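Malonyl CoA reductase (malonate semialdehyde-forming) (Sulfolobus tokodaii, PDB 2EP5) probably catalyses the NADPH-dependent reduction of malonyl-CoA to 3-oxopropanoate with release of CoA, as a member of the aspartate-semialdehyde dehydrogenase family. Local coordinates at residues I297-A302 / A307-R312; I124-L129 / K269-Q274; P110-M113 / P118-N121. All blocks are in the same frame, centred on the assembly; numbering follows the deposited sequence.

Contact 1: I297-A302 / A307-R312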
ATOM      1  N   ILE A 297       7.380   0.268 -11.588  1.00 26.38           N
ATOM      2  CA  ILE A 297       8.130   1.418 -11.079  1.00 28.01           C
ATOM      3  C   ILE A 297       9.425   1.756 -11.813  1.00 27.70           C
ATOM      4  O   ILE A 297       9.956   2.851 -11.649  1.00 29.87           O
ATOM      5  CB  ILE A 297       8.443   1.284  -9.560  1.00 27.47           C
ATOM      6  CG1 ILE A 297       9.387   0.113  -9.301  1.00 28.47           C
ATOM      7  CG2 ILE A 297       7.154   1.103  -8.789  1.00 29.10           C
ATOM      8  CD1 ILE A 297       9.798  -0.023  -7.837  1.00 27.47           C
ATOM      9  N   ILE A 298       9.923   0.836 -12.630  1.00 26.02           N
ATOM     10  CA  ILE A 298      11.159   1.079 -13.365  1.00 23.87           C
ATOM     11  C   ILE A 298      10.955   1.363 -14.844  1.00 24.84           C
ATOM     12  O   ILE A 298      11.570   2.271 -15.395  1.00 26.51           O
ATOM     13  CB  ILE A 298      12.123  -0.135 -13.304  1.00 24.35           C
ATOM     14  CG1 ILE A 298      12.494  -0.465 -11.856  1.00 22.14           C
ATOM     15  CG2 ILE A 298      13.382   0.159 -14.127  1.00 21.37           C
ATOM     16  CD1 ILE A 298      13.259  -1.769 -11.731  1.00 22.99           C
ATOM     17  N   ASP A 299      10.082   0.590 -15.481  1.00 24.63           N
ATOM     18  CA  ASP A 299       9.864   0.698 -16.917  1.00 23.90           C
ATOM     19  C   ASP A 299       8.591   1.353 -17.442  1.00 23.34           C
ATOM     20  O   ASP A 299       8.486   1.618 -18.635  1.00 23.95           O
ATOM     21  CB  ASP A 299       9.988  -0.702 -17.517  1.00 24.32           C
ATOM     22  CG  ASP A 299      11.298  -1.375 -17.151  1.00 25.44           C
ATOM     23  OD1 ASP A 299      12.358  -0.868 -17.577  1.00 24.07           O
ATOM     24  OD2 ASP A 299      11.267  -2.405 -16.437  1.00 23.65           O
ATOM     25  N   VAL A 300       7.627   1.620 -16.573  1.00 23.93           N
ATOM     26  CA  VAL A 300       6.374   2.223 -17.018  1.00 24.16           C
ATOM     27  C   VAL A 300       6.537   3.501 -17.841  1.00 24.77           C
ATOM     28  O   VAL A 300       5.785   3.731 -18.785  1.00 25.93           O
ATOM     29  CB  VAL A 300       5.442   2.533 -15.822  1.00 23.46           C
ATOM     30  CG1 VAL A 300       5.920   3.769 -15.079  1.00 23.22           C
ATOM     31  CG2 VAL A 300       4.017   2.717 -16.314  1.00 25.65           C
ATOM     32  N   ASN A 301       7.517   4.325 -17.495  1.00 24.92           N
ATOM     33  CA  ASN A 301       7.731   5.588 -18.196  1.00 25.78           C
ATOM     34  C   ASN A 301       8.581   5.530 -19.465  1.00 24.43           C
ATOM     35  O   ASN A 301       8.820   6.559 -20.094  1.00 24.07           O
ATOM     36  CB  ASN A 301       8.333   6.619 -17.234  1.00 28.28           C
ATOM     37  CG  ASN A 301       7.403   6.958 -16.088  1.00 31.47           C
ATOM     38  OD1 ASN A 301       6.255   7.343 -16.301  1.00 35.77           O
ATOM     39  ND2 ASN A 301       7.893   6.819 -14.860  1.00 35.10           N
ATOM     40  N   ALA A 302       9.029   4.338 -19.846  1.00 23.43           N
ATOM     41  CA  ALA A 302       9.856   4.173 -21.038  1.00 21.77           C
ATOM     42  C   ALA A 302       9.393   5.044 -22.203  1.00 22.21           C
ATOM     43  O   ALA A 302       8.245   4.958 -22.642  1.00 20.77           O
ATOM     44  CB  ALA A 302       9.875   2.711 -21.459  1.00 22.46           C
ATOM     45  N   ALA A 307       6.492   3.465 -25.226  1.00 24.27           N
ATOM     46  CA  ALA A 307       7.179   2.223 -25.524  1.00 25.22           C
ATOM     47  C   ALA A 307       6.772   1.152 -24.515  1.00 24.55           C
ATOM     48  O   ALA A 307       6.556   1.442 -23.340  1.00 25.72           O
ATOM     49  CB  ALA A 307       8.700   2.445 -25.485  1.00 25.04           C
ATOM     50  N   VAL A 308       6.639  -0.082 -24.982  1.00 22.45           N
ATOM     51  CA  VAL A 308       6.292  -1.184 -24.093  1.00 21.48           C
ATOM     52  C   VAL A 308       7.585  -1.936 -23.797  1.00 21.35           C
ATOM     53  O   VAL A 308       8.495  -1.975 -24.629  1.00 22.14           O
ATOM     54  CB  VAL A 308       5.293  -2.161 -24.741  1.00 20.54           C
ATOM     55  CG1 VAL A 308       4.000  -1.436 -25.072  1.00 16.37           C
ATOM     56  CG2 VAL A 308       5.914  -2.785 -25.981  1.00 17.50           C
ATOM     57  N   THR A 309       7.676  -2.522 -22.612  1.00 19.67           N
ATOM     58  CA  THR A 309       8.878  -3.250 -22.249  1.00 19.24           C
ATOM     59  C   THR A 309       8.568  -4.733 -22.121  1.00 19.81           C
ATOM     60  O   THR A 309       7.641  -5.118 -21.408  1.00 18.97           O
ATOM     61  CB  THR A 309       9.448  -2.733 -20.925  1.00 19.35           C
ATOM     62  OG1 THR A 309       9.628  -1.312 -21.009  1.00 19.68           O
ATOM     63  CG2 THR A 309      10.780  -3.397 -20.624  1.00 16.49           C
ATOM     64  N   VAL A 310       9.353  -5.551 -22.818  1.00 19.49           N
ATOM     65  CA  VAL A 310       9.194  -6.999 -22.815  1.00 20.03           C
ATOM     66  C   VAL A 310      10.378  -7.656 -22.110  1.00 22.64           C
ATOM     67  O   VAL A 310      11.520  -7.206 -22.236  1.00 24.85           O
ATOM     68  CB  VAL A 310       9.121  -7.562 -24.258  1.00 20.31           C
ATOM     69  CG1 VAL A 310       9.046  -9.067 -24.222  1.00 21.44           C
ATOM     70  CG2 VAL A 310       7.908  -6.998 -24.994  1.00 19.86           C
ATOM     71  N   GLY A 311      10.094  -8.721 -21.367  1.00 23.12           N
ATOM     72  CA  GLY A 311      11.132  -9.442 -20.657  1.00 20.72           C
ATOM     73  C   GLY A 311      10.762 -10.904 -20.470  1.00 22.02           C
ATOM     74  O   GLY A 311       9.684 -11.342 -20.879  1.00 20.75           O
ATOM     75  N   ARG A 312      11.669 -11.661 -19.862  1.00 22.17           N
ATOM     76  CA  ARG A 312      11.457 -13.075 -19.586  1.00 21.85           C
ATOM     77  C   ARG A 312      11.029 -13.849 -20.839  1.00 22.98           C
ATOM     78  O   ARG A 312      10.220 -14.769 -20.760  1.00 22.82           O
ATOM     79  CB  ARG A 312      10.397 -13.220 -18.494  1.00 22.45           C
ATOM     80  CG  ARG A 312      10.537 -12.196 -17.375  1.00 25.13           C
ATOM     81  CD  ARG A 312      11.271 -12.747 -16.170  1.00 27.87           C
ATOM     82  NE  ARG A 312      10.407 -13.598 -15.365  1.00 28.71           N
ATOM     83  CZ  ARG A 312      10.533 -14.915 -15.250  1.00 29.53           C
ATOM     84  NH1 ARG A 312      11.500 -15.559 -15.881  1.00 28.40           N
ATOM     85  NH2 ARG A 312       9.663 -15.591 -14.515  1.00 31.98           N
TER
HETATM   86  O   HOH W   1       7.439   0.106 -20.824  1.00 13.32           O
HETATM   87  O   HOH W   2      11.876  -0.238 -19.938  1.00 18.98           O
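Asp299 and Thr309 make the main side-chain contact, crossing at about a right angle. CB of Asp299 stands 3.6 Å from OG1 of Thr309, and the methyl CG2 of Thr309 lies 4.1 Å from the carboxylate carbon CG of Asp299. The apolar remainder is small: the methyls Ala302 CB and Ala307 CB approach to 4.2 Å, and Ala302 CB also borders the threonine hydroxyl. Direct polar contact across the segments is slight, a weak bond from Ala307 N to Ala302 O at 3.5 Å. A type I turn from Asp299 to Ala302 brings its acceptor into place. Two waters do more. With OG1 set anti to its own carbonyl carbon (chi1 -54°), Thr309 has its hydroxyl within hydrogen-bonding distance of both. Water 1 joins it to Asp299 O and to Ala307 O, the latter 3.0 Å from the water oxygen. Water 2 lies 2.7 Å from Thr309 OG1 and donates to Asp299 OD1. The hydroxyl is thus linked to the carboxylate through water 2, while the charge of Asp299 is met by a salt bridge from Arg293 and its OD2 takes the backbone N-H of Gln295. Strand 308-316 runs between strands 319-326 and 285-287, and further along it Arg312 forms a salt bridge with Glu205 of the second subunit. The arrangement is two short helices, 296-299 and 302-305, joined by a turn and folded back over the start of a strand in the mixed sheet of the dimerisation domain, about 11 Å (side chain to side chain) from His244, the predicted proton acceptor.

Contact 2: I124-L129 / K269-Q274; sequences INWEHL and KSLPQQ
Trp126 and Leu271 mark the closest backbone approach, with CA atoms 7.8 Å apart, and no clear hydrogen bond joins the two segments. Residues 126-129 form a 3-10 turn that follows helix 122-125, while residues 271-274 make a single short helical turn with Ser270 at its N-cap. The Ser270 side chain makes no capping bond. Instead Gln273 turns its amide back, and its OE1 accepts the N-H of this N-cap residue, 2.9 Å from Ser270 N, in the carbonyl plane and on a lone pair.

Trp126 carries the contact. Its indole swings out between the backbone N and the carbonyl carbon, the crowded position (chi1 55°), and presents a face to Leu271. The methyl CD1 of Leu271 sits 3.4 Å from the centroid of the six-membered ring and only 4° off its normal, a CH-pi contact almost straight over the benzo ring. Leu271 CB lies over the same face, above the pyrrole ring, 3.7 Å from Trp126 NE1. On the opposite face Glu127 CG rests 3.5 Å above the plane, over the middle of the six-membered ring, so that this ring lies between Glu127 CG and Leu271 CD1. Ser270 OG comes up at the edge, near the ring plane and 3.4 Å from Trp126 NE1, while bonded to Glu123 O. Leu347 of helix 334-347 packs on both Trp126 and Leu271. Replacing Trp126 by an alanine removes the indole and would probably leave Leu271 CD1 without its aromatic face and open a gap between the 3-10 turn and the short helix. The contact joins the NAD-binding and dimerisation parts of the chain, and between the two segments it is mainly apolar, with polar bonds to neighbouring Glu123.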
ATOM      1  N   ILE A 124       1.144  -0.902 -35.278  1.00 28.96           N
ATOM      2  CA  ILE A 124       0.551  -2.182 -35.630  1.00 29.60           C
ATOM      3  C   ILE A 124      -0.288  -2.264 -36.911  1.00 29.87           C
ATOM      4  O   ILE A 124      -0.086  -3.169 -37.725  1.00 28.79           O
ATOM      5  CB  ILE A 124      -0.294  -2.706 -34.444  1.00 29.69           C
ATOM      6  CG1 ILE A 124       0.519  -2.610 -33.149  1.00 30.78           C
ATOM      7  CG2 ILE A 124      -0.704  -4.149 -34.682  1.00 30.83           C
ATOM      8  CD1 ILE A 124       1.858  -3.325 -33.202  1.00 30.58           C
ATOM      9  N   ASN A 125      -1.225  -1.338 -37.100  1.00 29.39           N
ATOM     10  CA  ASN A 125      -2.085  -1.401 -38.277  1.00 28.44           C
ATOM     11  C   ASN A 125      -2.496  -0.058 -38.877  1.00 27.32           C
ATOM     12  O   ASN A 125      -3.678   0.177 -39.126  1.00 26.16           O
ATOM     13  CB  ASN A 125      -3.346  -2.208 -37.937  1.00 27.06           C
ATOM     14  CG  ASN A 125      -4.175  -1.556 -36.846  1.00 27.60           C
ATOM     15  OD1 ASN A 125      -3.650  -0.828 -36.007  1.00 27.03           O
ATOM     16  ND2 ASN A 125      -5.471  -1.824 -36.844  1.00 29.02           N
ATOM     17  N   TRP A 126      -1.528   0.818 -39.127  1.00 26.28           N
ATOM     18  CA  TRP A 126      -1.844   2.112 -39.713  1.00 25.21           C
ATOM     19  C   TRP A 126      -2.526   1.957 -41.073  1.00 24.89           C
ATOM     20  O   TRP A 126      -3.381   2.764 -41.442  1.00 22.90           O
ATOM     21  CB  TRP A 126      -0.579   2.960 -39.857  1.00 25.56           C
ATOM     22  CG  TRP A 126       0.524   2.313 -40.627  1.00 26.06           C
ATOM     23  CD1 TRP A 126       1.510   1.506 -40.133  1.00 25.68           C
ATOM     24  CD2 TRP A 126       0.773   2.437 -42.031  1.00 27.22           C
ATOM     25  NE1 TRP A 126       2.359   1.126 -41.142  1.00 25.53           N
ATOM     26  CE2 TRP A 126       1.930   1.682 -42.319  1.00 25.70           C
ATOM     27  CE3 TRP A 126       0.127   3.114 -43.076  1.00 27.56           C
ATOM     28  CZ2 TRP A 126       2.459   1.585 -43.607  1.00 27.10           C
ATOM     29  CZ3 TRP A 126       0.654   3.018 -44.359  1.00 28.29           C
ATOM     30  CH2 TRP A 126       1.811   2.257 -44.612  1.00 27.31           C
ATOM     31  N   GLU A 127      -2.155   0.902 -41.799  1.00 25.74           N
ATOM     32  CA  GLU A 127      -2.716   0.616 -43.116  1.00 26.80           C
ATOM     33  C   GLU A 127      -4.234   0.452 -43.070  1.00 27.39           C
ATOM     34  O   GLU A 127      -4.925   0.690 -44.067  1.00 27.70           O
ATOM     35  CB  GLU A 127      -2.098  -0.663 -43.699  1.00 29.42           C
ATOM     36  CG  GLU A 127      -0.584  -0.631 -43.832  1.00 35.31           C
ATOM     37  CD  GLU A 127       0.117  -1.544 -42.828  1.00 39.33           C
ATOM     38  OE1 GLU A 127      -0.153  -1.433 -41.607  1.00 38.10           O
ATOM     39  OE2 GLU A 127       0.949  -2.372 -43.268  1.00 41.39           O
ATOM     40  N   HIS A 128      -4.757   0.046 -41.918  1.00 25.42           N
ATOM     41  CA  HIS A 128      -6.191  -0.143 -41.793  1.00 24.97           C
ATOM     42  C   HIS A 128      -6.984   1.139 -41.999  1.00 26.03           C
ATOM     43  O   HIS A 128      -8.194   1.088 -42.217  1.00 26.69           O
ATOM     44  CB  HIS A 128      -6.528  -0.772 -40.439  1.00 24.39           C
ATOM     45  CG  HIS A 128      -6.083  -2.198 -40.311  1.00 24.15           C
ATOM     46  ND1 HIS A 128      -6.443  -2.998 -39.248  1.00 23.03           N
ATOM     47  CD2 HIS A 128      -5.321  -2.970 -41.123  1.00 22.57           C
ATOM     48  CE1 HIS A 128      -5.928  -4.204 -39.414  1.00 23.94           C
ATOM     49  NE2 HIS A 128      -5.243  -4.214 -40.543  1.00 24.16           N
ATOM     50  N   LEU A 129      -6.308   2.286 -41.941  1.00 27.11           N
ATOM     51  CA  LEU A 129      -6.974   3.578 -42.140  1.00 28.31           C
ATOM     52  C   LEU A 129      -7.625   3.681 -43.524  1.00 28.74           C
ATOM     53  O   LEU A 129      -8.480   4.534 -43.761  1.00 29.06           O
ATOM     54  CB  LEU A 129      -5.978   4.729 -41.952  1.00 25.36           C
ATOM     55  CG  LEU A 129      -5.625   5.064 -40.500  1.00 25.06           C
ATOM     56  CD1 LEU A 129      -4.466   6.052 -40.446  1.00 23.22           C
ATOM     57  CD2 LEU A 129      -6.856   5.633 -39.809  1.00 22.49           C
ATOM     58  N   LYS A 269      10.160  -1.509 -35.926  1.00 30.89           N
ATOM     59  CA  LYS A 269       9.890  -0.109 -36.237  1.00 32.77           C
ATOM     60  C   LYS A 269       8.818  -0.096 -37.313  1.00 32.32           C
ATOM     61  O   LYS A 269       8.691  -1.047 -38.081  1.00 32.82           O
ATOM     62  CB  LYS A 269      11.139   0.606 -36.757  1.00 33.93           C
ATOM     63  CG  LYS A 269      12.192   0.890 -35.704  1.00 36.77           C
ATOM     64  CD  LYS A 269      13.224   1.870 -36.238  1.00 39.93           C
ATOM     65  CE  LYS A 269      14.484   1.869 -35.394  1.00 41.08           C
ATOM     66  NZ  LYS A 269      15.206   0.567 -35.526  1.00 43.32           N
ATOM     67  N   SER A 270       8.045   0.978 -37.372  1.00 31.29           N
ATOM     68  CA  SER A 270       6.986   1.072 -38.361  1.00 30.58           C
ATOM     69  C   SER A 270       6.955   2.480 -38.949  1.00 30.68           C
ATOM     70  O   SER A 270       7.904   3.247 -38.779  1.00 30.27           O
ATOM     71  CB  SER A 270       5.646   0.721 -37.706  1.00 29.62           C
ATOM     72  OG  SER A 270       4.618   0.599 -38.668  1.00 30.83           O
ATOM     73  N   LEU A 271       5.865   2.812 -39.635  1.00 31.30           N
ATOM     74  CA  LEU A 271       5.703   4.119 -40.266  1.00 31.97           C
ATOM     75  C   LEU A 271       5.879   5.290 -39.303  1.00 32.61           C
ATOM     76  O   LEU A 271       6.523   6.285 -39.643  1.00 32.81           O
ATOM     77  CB  LEU A 271       4.334   4.201 -40.949  1.00 32.13           C
ATOM     78  CG  LEU A 271       3.976   5.500 -41.681  1.00 33.67           C
ATOM     79  CD1 LEU A 271       3.026   5.193 -42.833  1.00 33.27           C
ATOM     80  CD2 LEU A 271       3.350   6.490 -40.711  1.00 32.52           C
ATOM     81  N   PRO A 272       5.303   5.193 -38.089  1.00 32.68           N
ATOM     82  CA  PRO A 272       5.442   6.286 -37.119  1.00 31.80           C
ATOM     83  C   PRO A 272       6.912   6.594 -36.803  1.00 32.03           C
ATOM     84  O   PRO A 272       7.279   7.750 -36.589  1.00 31.55           O
ATOM     85  CB  PRO A 272       4.679   5.769 -35.902  1.00 31.39           C
ATOM     86  CG  PRO A 272       3.609   4.908 -36.518  1.00 31.89           C
ATOM     87  CD  PRO A 272       4.367   4.165 -37.596  1.00 32.02           C
ATOM     88  N   GLN A 273       7.748   5.559 -36.772  1.00 31.55           N
ATOM     89  CA  GLN A 273       9.174   5.738 -36.495  1.00 31.40           C
ATOM     90  C   GLN A 273       9.900   6.270 -37.729  1.00 31.80           C
ATOM     91  O   GLN A 273      10.833   7.064 -37.625  1.00 31.76           O
ATOM     92  CB  GLN A 273       9.819   4.410 -36.082  1.00 29.05           C
ATOM     93  CG  GLN A 273       9.521   3.952 -34.665  1.00 29.74           C
ATOM     94  CD  GLN A 273       8.066   3.576 -34.446  1.00 31.21           C
ATOM     95  OE1 GLN A 273       7.458   2.879 -35.267  1.00 31.52           O
ATOM     96  NE2 GLN A 273       7.506   4.018 -33.328  1.00 31.18           N
ATOM     97  N   GLN A 274       9.464   5.822 -38.898  1.00 33.21           N
ATOM     98  CA  GLN A 274      10.078   6.226 -40.150  1.00 33.80           C
ATOM     99  C   GLN A 274       9.835   7.692 -40.484  1.00 33.62           C
ATOM    100  O   GLN A 274      10.731   8.376 -40.970  1.00 33.06           O
ATOM    101  CB  GLN A 274       9.562   5.339 -41.277  1.00 35.57           C
ATOM    102  CG  GLN A 274      10.010   3.891 -41.167  1.00 41.32           C
ATOM    103  CD  GLN A 274       9.177   2.961 -42.032  1.00 44.17           C
ATOM    104  OE1 GLN A 274       8.817   3.300 -43.162  1.00 47.07           O
ATOM    105  NE2 GLN A 274       8.873   1.777 -41.507  1.00 44.30           N
TER

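Contact 3: P110-M113 / P118-N121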
ATOM      1  N   PRO A 110     -17.287   2.185 -27.736  1.00 20.94           N
ATOM      2  CA  PRO A 110     -18.307   2.091 -28.793  1.00 21.39           C
ATOM      3  C   PRO A 110     -17.759   2.159 -30.227  1.00 21.95           C
ATOM      4  O   PRO A 110     -16.916   3.001 -30.538  1.00 21.75           O
ATOM      5  CB  PRO A 110     -19.241   3.256 -28.471  1.00 21.67           C
ATOM      6  CG  PRO A 110     -19.165   3.323 -26.966  1.00 19.60           C
ATOM      7  CD  PRO A 110     -17.674   3.183 -26.724  1.00 19.74           C
ATOM      8  N   PHE A 111     -18.232   1.251 -31.079  1.00 20.48           N
ATOM      9  CA  PHE A 111     -17.820   1.188 -32.481  1.00 21.92           C
ATOM     10  C   PHE A 111     -16.453   0.555 -32.750  1.00 22.81           C
ATOM     11  O   PHE A 111     -16.123   0.277 -33.903  1.00 22.83           O
ATOM     12  CB  PHE A 111     -17.828   2.586 -33.108  1.00 23.74           C
ATOM     13  CG  PHE A 111     -19.194   3.188 -33.246  1.00 26.33           C
ATOM     14  CD1 PHE A 111     -20.128   2.634 -34.120  1.00 27.24           C
ATOM     15  CD2 PHE A 111     -19.549   4.313 -32.502  1.00 26.71           C
ATOM     16  CE1 PHE A 111     -21.400   3.192 -34.253  1.00 27.86           C
ATOM     17  CE2 PHE A 111     -20.815   4.879 -32.625  1.00 27.57           C
ATOM     18  CZ  PHE A 111     -21.746   4.314 -33.505  1.00 28.81           C
ATOM     19  N   ARG A 112     -15.655   0.324 -31.709  1.00 23.01           N
ATOM     20  CA  ARG A 112     -14.321  -0.243 -31.917  1.00 23.22           C
ATOM     21  C   ARG A 112     -14.308  -1.472 -32.815  1.00 22.69           C
ATOM     22  O   ARG A 112     -13.360  -1.685 -33.574  1.00 23.61           O
ATOM     23  CB  ARG A 112     -13.671  -0.612 -30.588  1.00 21.45           C
ATOM     24  CG  ARG A 112     -12.994   0.525 -29.866  1.00 24.28           C
ATOM     25  CD  ARG A 112     -12.312  -0.038 -28.628  1.00 25.38           C
ATOM     26  NE  ARG A 112     -11.910   0.972 -27.658  1.00 21.28           N
ATOM     27  CZ  ARG A 112     -11.828   0.725 -26.356  1.00 22.25           C
ATOM     28  NH1 ARG A 112     -12.127  -0.486 -25.897  1.00 20.09           N
ATOM     29  NH2 ARG A 112     -11.448   1.675 -25.512  1.00 19.32           N
ATOM     30  N   MET A 113     -15.360  -2.277 -32.731  1.00 22.69           N
ATOM     31  CA  MET A 113     -15.439  -3.487 -33.532  1.00 22.31           C
ATOM     32  C   MET A 113     -16.355  -3.360 -34.755  1.00 21.93           C
ATOM     33  O   MET A 113     -16.729  -4.363 -35.364  1.00 21.61           O
ATOM     34  CB  MET A 113     -15.866  -4.663 -32.645  1.00 20.22           C
ATOM     35  CG  MET A 113     -14.856  -5.012 -31.544  1.00 19.62           C
ATOM     36  SD  MET A 113     -13.173  -5.400 -32.160  1.00 22.82           S
ATOM     37  CE  MET A 113     -13.436  -7.019 -32.941  1.00 22.33           C
ATOM     38  N   PRO A 118     -12.008   1.866 -38.522  1.00 25.08           N
ATOM     39  CA  PRO A 118     -10.644   1.399 -38.244  1.00 23.67           C
ATOM     40  C   PRO A 118     -10.341   1.457 -36.743  1.00 22.49           C
ATOM     41  O   PRO A 118     -10.702   2.428 -36.073  1.00 20.52           O
ATOM     42  CB  PRO A 118      -9.767   2.381 -39.024  1.00 23.70           C
ATOM     43  CG  PRO A 118     -10.729   3.079 -39.985  1.00 26.04           C
ATOM     44  CD  PRO A 118     -11.991   3.172 -39.198  1.00 23.89           C
ATOM     45  N   LEU A 119      -9.709   0.407 -36.220  1.00 21.09           N
ATOM     46  CA  LEU A 119      -9.312   0.354 -34.807  1.00 21.59           C
ATOM     47  C   LEU A 119      -7.799   0.479 -34.901  1.00 20.95           C
ATOM     48  O   LEU A 119      -7.107  -0.469 -35.267  1.00 20.96           O
ATOM     49  CB  LEU A 119      -9.708  -0.978 -34.170  1.00 20.03           C
ATOM     50  CG  LEU A 119      -9.536  -1.087 -32.651  1.00 20.42           C
ATOM     51  CD1 LEU A 119     -10.286   0.049 -31.948  1.00 18.97           C
ATOM     52  CD2 LEU A 119     -10.049  -2.439 -32.185  1.00 19.43           C
ATOM     53  N   ILE A 120      -7.287   1.658 -34.575  1.00 21.36           N
ATOM     54  CA  ILE A 120      -5.867   1.906 -34.725  1.00 22.38           C
ATOM     55  C   ILE A 120      -4.919   1.926 -33.543  1.00 23.98           C
ATOM     56  O   ILE A 120      -5.217   2.452 -32.474  1.00 23.27           O
ATOM     57  CB  ILE A 120      -5.630   3.234 -35.493  1.00 21.78           C
ATOM     58  CG1 ILE A 120      -6.404   3.222 -36.817  1.00 22.11           C
ATOM     59  CG2 ILE A 120      -4.137   3.425 -35.774  1.00 19.80           C
ATOM     60  CD1 ILE A 120      -6.025   2.083 -37.743  1.00 21.91           C
ATOM     61  N   ASN A 121      -3.760   1.323 -33.793  1.00 25.57           N
ATOM     62  CA  ASN A 121      -2.618   1.288 -32.894  1.00 28.47           C
ATOM     63  C   ASN A 121      -1.562   1.499 -33.976  1.00 28.41           C
ATOM     64  O   ASN A 121      -1.096   0.545 -34.606  1.00 27.04           O
ATOM     65  CB  ASN A 121      -2.437  -0.070 -32.207  1.00 28.20           C
ATOM     66  CG  ASN A 121      -1.403  -0.006 -31.087  1.00 30.11           C
ATOM     67  OD1 ASN A 121      -0.733   1.016 -30.919  1.00 26.73           O
ATOM     68  ND2 ASN A 121      -1.268  -1.090 -30.321  1.00 29.20           N
TER
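Leu119 meets Arg112 and Met113 just after Pro118, whose CB points away from the 110-113 segment. The two chains come closest here, with CA of Arg112 and CA of Leu119 5.8 Å apart. The leucine points toward the 110-113 segment with CG anti to its backbone N (chi1 -171°), and its two methyls share the work. CD1 lies alongside the aliphatic stem of Arg112, 3.4 Å from CG of that arginine, with CB and CD flanking the contact, a tight fit. CD2 lies near the backbone, 3.7 Å from Arg112 O, and also touches Met113 SD at 4.3 Å. Past this aliphatic stem the arginine runs extended from CG to NE and takes its guanidinium group beyond the leucine: NH1 forms a salt bridge with Glu211, NH2 bonds to Asn107 O, and NE makes a weak bond to Asn148 O. The side chain of Arg112 lies about 7 Å from that of Cys151, the predicted acyl-thioester residue. Glu211 and Lys214 of helix 204-215 also pack on Leu119, and Lys214 NZ bonds to Arg112 O. The whole loop links strand 103-106 of the Rossmann-type parallel sheet to helix 122-125, doubling back beside 144-147, the last strand of that sheet. Ile120 continues the run, its carbonyl O bonded to Asn148 ND2. At Asn121 the chain reaches helix 122-125, and the backbone N of Asn121 is held by Asn125 OD1.

How the contacts relate
All three contacts are buried, contact 3 nearest the centre of the chain and contact 1 farthest from it, where neighbouring subunits reach its segments. Contacts 2 and 3 sit at either end of helix 122-125 and touch: Asn125 ND2 probably bonds to Leu119 O at 2.6 Å, and Leu129 packs on Ile120. Contact 1 stands apart, on the far side of the chain's centre from contact 3. Segments of all three border helix 151-160, Asn121 by weak bonds. Chemistry follows place: waters bridge contact 1 at the start of a strand, an aromatic face joins distant parts of the sequence in contact 2, and in contact 3 a leucine methyl lies along the stem of an arginine near the predicted active site.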